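Citrate synthase (Thermotoga maritima, PDB 2P2W) probably catalyses the condensation of oxaloacetate with acetyl-CoA and water to give citrate and CoA, a step of the tricarboxylic acid cycle. Local coordinates at residues A[144-147]-A[148-151]; A[347-350]-A[351-354]; A[18-21]-A[22-25]. All coordinates share one frame; numbering follows the deposited sequence.

Contact 1: A[144-147]-A[148-151]; sequences DLSH and VENF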
loop_
_atom_site.group_PDB
_atom_site.type_symbol
_atom_site.label_atom_id
_atom_site.label_comp_id
_atom_site.label_asym_id
_atom_site.label_seq_id
_atom_site.Cartn_x
_atom_site.Cartn_y
_atom_site.Cartn_z
ATOM N N ASP A 144 -26.808 -19.970 5.612
ATOM C CA ASP A 144 -26.875 -21.411 5.383
ATOM C C ASP A 144 -25.993 -21.852 4.213
ATOM O O ASP A 144 -25.931 -23.038 3.894
ATOM C CB ASP A 144 -28.328 -21.857 5.143
ATOM C CG ASP A 144 -28.901 -21.324 3.843
ATOM O OD1 ASP A 144 -28.712 -20.124 3.552
ATOM O OD2 ASP A 144 -29.557 -22.102 3.116
ATOM N N LEU A 145 -25.305 -20.898 3.587
ATOM C CA LEU A 145 -24.423 -21.198 2.455
ATOM C C LEU A 145 -22.939 -21.031 2.805
ATOM O O LEU A 145 -22.586 -20.250 3.686
ATOM C CB LEU A 145 -24.755 -20.284 1.273
ATOM C CG LEU A 145 -26.159 -20.357 0.663
ATOM C CD1 LEU A 145 -26.238 -19.395 -0.515
ATOM C CD2 LEU A 145 -26.459 -21.782 0.203
ATOM N N SER A 146 -22.075 -21.757 2.101
ATOM C CA SER A 146 -20.632 -21.670 2.335
ATOM C C SER A 146 -20.107 -20.340 1.800
ATOM O O SER A 146 -20.825 -19.622 1.105
ATOM C CB SER A 146 -19.905 -22.822 1.635
ATOM O OG SER A 146 -19.795 -22.586 0.240
ATOM N N HIS A 147 -18.858 -20.017 2.131
ATOM C CA HIS A 147 -18.225 -18.769 1.693
ATOM C C HIS A 147 -18.316 -18.555 0.176
ATOM O O HIS A 147 -18.723 -17.486 -0.284
ATOM C CB HIS A 147 -16.753 -18.758 2.129
ATOM C CG HIS A 147 -16.073 -17.430 1.975
ATOM N ND1 HIS A 147 -16.447 -16.311 2.690
ATOM C CD2 HIS A 147 -15.022 -17.051 1.209
ATOM C CE1 HIS A 147 -15.652 -15.301 2.372
ATOM N NE2 HIS A 147 -14.780 -15.724 1.477
ATOM N N VAL A 148 -17.937 -19.570 -0.597
ATOM C CA VAL A 148 -17.961 -19.473 -2.057
ATOM C C VAL A 148 -19.382 -19.600 -2.623
ATOM O O VAL A 148 -19.761 -18.853 -3.526
ATOM C CB VAL A 148 -17.039 -20.541 -2.690
ATOM C CG1 VAL A 148 -17.040 -20.410 -4.207
ATOM C CG2 VAL A 148 -15.621 -20.380 -2.151
ATOM N N GLU A 149 -20.165 -20.541 -2.100
ATOM C CA GLU A 149 -21.550 -20.713 -2.551
ATOM C C GLU A 149 -22.274 -19.384 -2.395
ATOM O O GLU A 149 -22.977 -18.922 -3.296
ATOM C CB GLU A 149 -22.286 -21.740 -1.685
ATOM C CG GLU A 149 -22.114 -23.180 -2.085
ATOM C CD GLU A 149 -22.859 -24.121 -1.153
ATOM O OE1 GLU A 149 -23.191 -23.712 -0.012
ATOM O OE2 GLU A 149 -23.103 -25.277 -1.559
ATOM N N ASN A 150 -22.100 -18.780 -1.225
ATOM C CA ASN A 150 -22.750 -17.519 -0.922
ATOM C C ASN A 150 -22.324 -16.377 -1.830
ATOM O O ASN A 150 -23.139 -15.516 -2.181
ATOM C CB ASN A 150 -22.492 -17.118 0.523
ATOM C CG ASN A 150 -23.150 -15.806 0.868
ATOM O OD1 ASN A 150 -24.377 -15.701 0.924
ATOM N ND2 ASN A 150 -22.330 -14.795 1.126
ATOM N N PHE A 151 -21.047 -16.347 -2.194
ATOM C CA PHE A 151 -20.570 -15.291 -3.074
ATOM C C PHE A 151 -21.303 -15.406 -4.402
ATOM O O PHE A 151 -21.829 -14.425 -4.926
ATOM C CB PHE A 151 -19.062 -15.414 -3.301
ATOM C CG PHE A 151 -18.528 -14.457 -4.328
ATOM C CD1 PHE A 151 -18.891 -13.114 -4.301
ATOM C CD2 PHE A 151 -17.660 -14.897 -5.323
ATOM C CE1 PHE A 151 -18.399 -12.218 -5.250
ATOM C CE2 PHE A 151 -17.159 -14.009 -6.280
ATOM C CZ PHE A 151 -17.531 -12.667 -6.242
HETATM O O HOH W 1 -24.057 -25.234 2.285
HETATM O O HOH W 2 -16.756 -21.916 0.543
HETATM O O HOH W 3 -19.765 -14.977 0.792
#

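Contact 2: A[347-350]-A[351-354]; sequences SEYV and GPMD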
loop_
_atom_site.group_PDB
_atom_site.type_symbol
_atom_site.label_atom_id
_atom_site.label_comp_id
_atom_site.label_asym_id
_atom_site.label_seq_id
_atom_site.Cartn_x
_atom_site.Cartn_y
_atom_site.Cartn_z
ATOM N N SER A 347 19.043 3.771 -1.303
ATOM C CA SER A 347 19.350 3.807 -2.722
ATOM C C SER A 347 20.776 4.275 -2.930
ATOM O O SER A 347 21.462 4.642 -1.984
ATOM C CB SER A 347 18.412 4.775 -3.445
ATOM O OG SER A 347 18.699 6.119 -3.086
ATOM N N GLU A 348 21.217 4.244 -4.182
ATOM C CA GLU A 348 22.544 4.716 -4.536
ATOM C C GLU A 348 22.270 6.098 -5.116
ATOM O O GLU A 348 21.537 6.224 -6.098
ATOM C CB GLU A 348 23.169 3.802 -5.595
ATOM C CG GLU A 348 24.459 4.328 -6.227
ATOM C CD GLU A 348 25.632 4.357 -5.263
ATOM O OE1 GLU A 348 25.647 3.545 -4.313
ATOM O OE2 GLU A 348 26.547 5.184 -5.459
ATOM N N TYR A 349 22.824 7.138 -4.500
ATOM C CA TYR A 349 22.592 8.489 -4.992
ATOM C C TYR A 349 23.443 8.796 -6.213
ATOM O O TYR A 349 24.669 8.702 -6.161
ATOM C CB TYR A 349 22.889 9.530 -3.907
ATOM C CG TYR A 349 22.532 10.937 -4.332
ATOM C CD1 TYR A 349 21.207 11.287 -4.601
ATOM C CD2 TYR A 349 23.515 11.915 -4.486
ATOM C CE1 TYR A 349 20.869 12.577 -5.014
ATOM C CE2 TYR A 349 23.189 13.208 -4.900
ATOM C CZ TYR A 349 21.864 13.531 -5.162
ATOM O OH TYR A 349 21.535 14.805 -5.577
ATOM N N VAL A 350 22.781 9.173 -7.303
ATOM C CA VAL A 350 23.460 9.506 -8.547
ATOM C C VAL A 350 23.137 10.930 -9.002
ATOM O O VAL A 350 23.400 11.300 -10.149
ATOM C CB VAL A 350 23.069 8.520 -9.676
ATOM C CG1 VAL A 350 23.607 7.134 -9.360
ATOM C CG2 VAL A 350 21.553 8.476 -9.834
ATOM N N GLY A 351 22.573 11.728 -8.098
ATOM C CA GLY A 351 22.214 13.095 -8.432
ATOM C C GLY A 351 23.328 14.106 -8.219
ATOM O O GLY A 351 24.452 13.734 -7.869
ATOM N N PRO A 352 23.043 15.405 -8.413
ATOM C CA PRO A 352 24.030 16.474 -8.243
ATOM C C PRO A 352 24.409 16.702 -6.786
ATOM O O PRO A 352 23.680 16.315 -5.874
ATOM C CB PRO A 352 23.330 17.682 -8.854
ATOM C CG PRO A 352 21.916 17.411 -9.224
ATOM C CD PRO A 352 21.733 15.964 -8.797
ATOM N N MET A 353 25.558 17.332 -6.578
ATOM C CA MET A 353 26.054 17.621 -5.238
ATOM C C MET A 353 26.395 19.099 -5.113
ATOM O O MET A 353 26.670 19.772 -6.109
ATOM C CB MET A 353 27.315 16.796 -4.950
ATOM C CG MET A 353 27.147 15.294 -5.087
ATOM S SD MET A 353 26.116 14.596 -3.784
ATOM C CE MET A 353 27.164 14.841 -2.355
ATOM N N ASP A 354 26.368 19.596 -3.882
ATOM C CA ASP A 354 26.701 20.985 -3.590
ATOM C C ASP A 354 26.024 21.993 -4.511
ATOM O O ASP A 354 26.692 22.798 -5.160
ATOM C CB ASP A 354 28.219 21.164 -3.661
ATOM C CG ASP A 354 28.961 20.109 -2.869
ATOM O OD1 ASP A 354 28.846 20.107 -1.624
ATOM O OD2 ASP A 354 29.654 19.275 -3.492
#

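Contact 3: A[18-21]-A[22-25]; sequences YLDG and INGR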
loop_
_atom_site.group_PDB
_atom_site.type_symbol
_atom_site.label_atom_id
_atom_site.label_comp_id
_atom_site.label_asym_id
_atom_site.label_seq_id
_atom_site.Cartn_x
_atom_site.Cartn_y
_atom_site.Cartn_z
ATOM N N TYR A 18 5.950 -22.909 1.043
ATOM C CA TYR A 18 7.206 -23.232 0.389
ATOM C C TYR A 18 6.972 -23.189 -1.111
ATOM O O TYR A 18 6.133 -23.919 -1.644
ATOM C CB TYR A 18 7.713 -24.618 0.799
ATOM C CG TYR A 18 8.941 -25.054 0.023
ATOM C CD1 TYR A 18 10.035 -24.197 -0.129
ATOM C CD2 TYR A 18 8.999 -26.308 -0.583
ATOM C CE1 TYR A 18 11.156 -24.579 -0.869
ATOM C CE2 TYR A 18 10.114 -26.701 -1.326
ATOM C CZ TYR A 18 11.186 -25.833 -1.467
ATOM O OH TYR A 18 12.279 -26.216 -2.213
ATOM N N LEU A 19 7.710 -22.311 -1.780
ATOM C CA LEU A 19 7.611 -22.144 -3.219
ATOM C C LEU A 19 8.856 -22.741 -3.868
ATOM O O LEU A 19 9.951 -22.202 -3.725
ATOM C CB LEU A 19 7.507 -20.658 -3.558
ATOM C CG LEU A 19 7.520 -20.256 -5.033
ATOM C CD1 LEU A 19 6.406 -20.964 -5.776
ATOM C CD2 LEU A 19 7.365 -18.745 -5.140
ATOM N N ASP A 20 8.684 -23.859 -4.568
ATOM C CA ASP A 20 9.797 -24.524 -5.235
ATOM C C ASP A 20 9.791 -24.105 -6.702
ATOM O O ASP A 20 9.166 -24.755 -7.536
ATOM C CB ASP A 20 9.639 -26.042 -5.127
ATOM C CG ASP A 20 10.824 -26.799 -5.702
ATOM O OD1 ASP A 20 11.596 -26.209 -6.484
ATOM O OD2 ASP A 20 10.972 -27.995 -5.380
ATOM N N GLY A 21 10.483 -23.013 -7.008
ATOM C CA GLY A 21 10.527 -22.518 -8.375
ATOM C C GLY A 21 11.260 -23.415 -9.355
ATOM O O GLY A 21 10.949 -23.429 -10.544
ATOM N N ILE A 22 12.232 -24.172 -8.863
ATOM C CA ILE A 22 13.002 -25.062 -9.729
ATOM C C ILE A 22 12.178 -26.242 -10.247
ATOM O O ILE A 22 12.228 -26.561 -11.431
ATOM C CB ILE A 22 14.256 -25.594 -8.995
ATOM C CG1 ILE A 22 15.174 -24.425 -8.634
ATOM C CG2 ILE A 22 15.001 -26.593 -9.876
ATOM C CD1 ILE A 22 16.399 -24.828 -7.826
ATOM N N ASN A 23 11.411 -26.876 -9.363
ATOM C CA ASN A 23 10.594 -28.024 -9.747
ATOM C C ASN A 23 9.119 -27.701 -9.994
ATOM O O ASN A 23 8.317 -28.595 -10.252
ATOM C CB ASN A 23 10.715 -29.116 -8.683
ATOM C CG ASN A 23 12.142 -29.602 -8.519
ATOM O OD1 ASN A 23 12.758 -30.077 -9.474
ATOM N ND2 ASN A 23 12.677 -29.478 -7.311
ATOM N N GLY A 24 8.767 -26.424 -9.916
ATOM C CA GLY A 24 7.390 -26.024 -10.152
ATOM C C GLY A 24 6.393 -26.614 -9.175
ATOM O O GLY A 24 5.359 -27.148 -9.577
ATOM N N ARG A 25 6.698 -26.520 -7.886
ATOM C CA ARG A 25 5.808 -27.039 -6.858
ATOM C C ARG A 25 5.481 -25.945 -5.849
ATOM O O ARG A 25 6.302 -25.070 -5.578
ATOM C CB ARG A 25 6.449 -28.233 -6.138
ATOM C CG ARG A 25 6.672 -29.455 -7.020
ATOM C CD ARG A 25 5.380 -29.912 -7.692
ATOM N NE ARG A 25 4.384 -30.411 -6.746
ATOM C CZ ARG A 25 4.461 -31.589 -6.127
ATOM N NH1 ARG A 25 5.489 -32.396 -6.349
ATOM N NH2 ARG A 25 3.496 -31.966 -5.294
#

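Contact 1: A[144-147]-A[148-151]
Glu149 folds back over Ser146 and closes a capping box at the N-terminus of helix 147-156. Its CB rests 3.3 Å from Ser146 OG. CG lies just as near that hydroxyl oxygen, and with CG anti to the carbonyl carbon (chi1 -85°) the extended chain runs back along the serine toward the start of the turn. At the tip, Glu149 OE1 accepts from Ser146 N at 3.1 Å. This bond is almost straight, 177° at the hydrogen, and uses the anti side of the carboxylate. Glu149 OE1 also accepts a hydrogen bond from a water oxygen at 2.9 Å and has Leu145 CD2 at 3.8 Å, the leucine crossing the glutamate at about a right angle. OE2 has a long, weak ion pair with Arg159.

Ser146 returns the bond: its OG accepts from Glu149 N at 3.1 Å and donates to a second water, which also takes the N-H of Val148. Two N-H groups of the first turn thus find acceptors before the helical pattern begins. That pattern opens with Asn150 N to Ser146 O, 2.8 Å, followed by Phe151 N to His147 O, 3.2 Å. The Asn150 side chain turns back to the preceding loop, where its OD1 accepts from Arg142 N.

Around the cap, Val148 packs on helix 163-173, His147 and Phe151 lean on helix 110-133, and Glu43 of helix 42-51 accepts the backbone N-H of His147.

Contact 2: A[347-350]-A[351-354]
Tyr349 lays one face of its ring over the backbone of Gly351, where the chain leaves strand 346-349 and runs on, extended, across the face of the ring, with CH-pi and Met-aromatic contacts. Gly351 N sits over the ring centre, 3.4 Å above the plane. Gly351 CA makes the CH-pi contact, 3.8 Å from the centroid of the Tyr349 ring. With CG anti to the backbone N (chi1 -174°), the ring is carried forward along the outgoing chain, and the phenol reaches past the glycine. There Tyr349 OH donates to Pro352 O at 2.6 Å, in the carbonyl plane and on a lone pair, a short bond that should fix how far the ring can swing.

The edge has a second visitor. Met353, bent at chi2 and chi3, slides past the tyrosine in the opposite direction and sets SD 77° off the ring normal.

This is part of a C-terminal arm reaching onto the second subunit: Glu348 and Tyr349 pair in parallel with a strand of that chain, and the ring of Tyr18 of the second subunit meets Tyr349 with planes about 30° apart. Met353 SD comes to 3.4 Å from Tyr349 CE2.

Contact 3: A[18-21]-A[22-25]
Asp20 and Arg25 face each other across a tight beta-hairpin that joins strand 17-20 to strand 25-28, and a G1 beta bulge closes it. The backbone bonds come first. Asp20 and Arg25 form an antiparallel hydrogen-bonded pair, with Asp20 N to Arg25 O at 2.9 Å and Arg25 N to Asp20 O at 3.1 Å. Gly24, opposite Asp20 together with Arg25, has the positive phi that favours glycine at this position. Pairing of Tyr18 with Tyr27 carries the strands onward.

Side-chain bonds clip the loop from within. The carboxylate of Asp20, its CG anti to the backbone N at chi1 -175°, swings over the turn and takes two N-H groups from Asn23. Asp20 OD1 accepts from Asn23 N at 3.0 Å, approached from well above the carboxylate plane, while Asp20 OD2 accepts from Asn23 ND2 at 3.0 Å on its syn side. The amide plane stands 75° from the carboxylate.

Apolar contact is slight: Asp20 CB meets Arg25 CB at 4.0 Å on one face of the sheet. Leu19 turns instead to the loop residues Val252 and Tyr253.

Replacing Asp20 by an alanine would probably leave both Asn23 N-H groups without these acceptors and the asparagine amide freer to turn. With both oxygens held by a single residue, the carboxylate is fixed in rotation, and its negative charge is probably eased by the two donors.

Overall arrangement
Along the chain the order is contact 3, contact 1, contact 2, and within one chain none touches another. Contact 3 lies nearest the chemistry: the side chain of Leu19 is about 5 Å from that of His250, a predicted active-site residue, and about 5 Å from a bound citrate. Contact 1 is a helix start within the subunit, its nearest atoms about 22 Å from those of contact 3. Contact 2 lies on the other side of the chain's centre, its own centre 55 Å from that of contact 1. Contacts 2 and 3 are about 26 Å apart at their nearest atoms within one chain, yet across the dimer interface they meet, with Tyr18 of contact 3 packing on Met353 of the second subunit's contact 2.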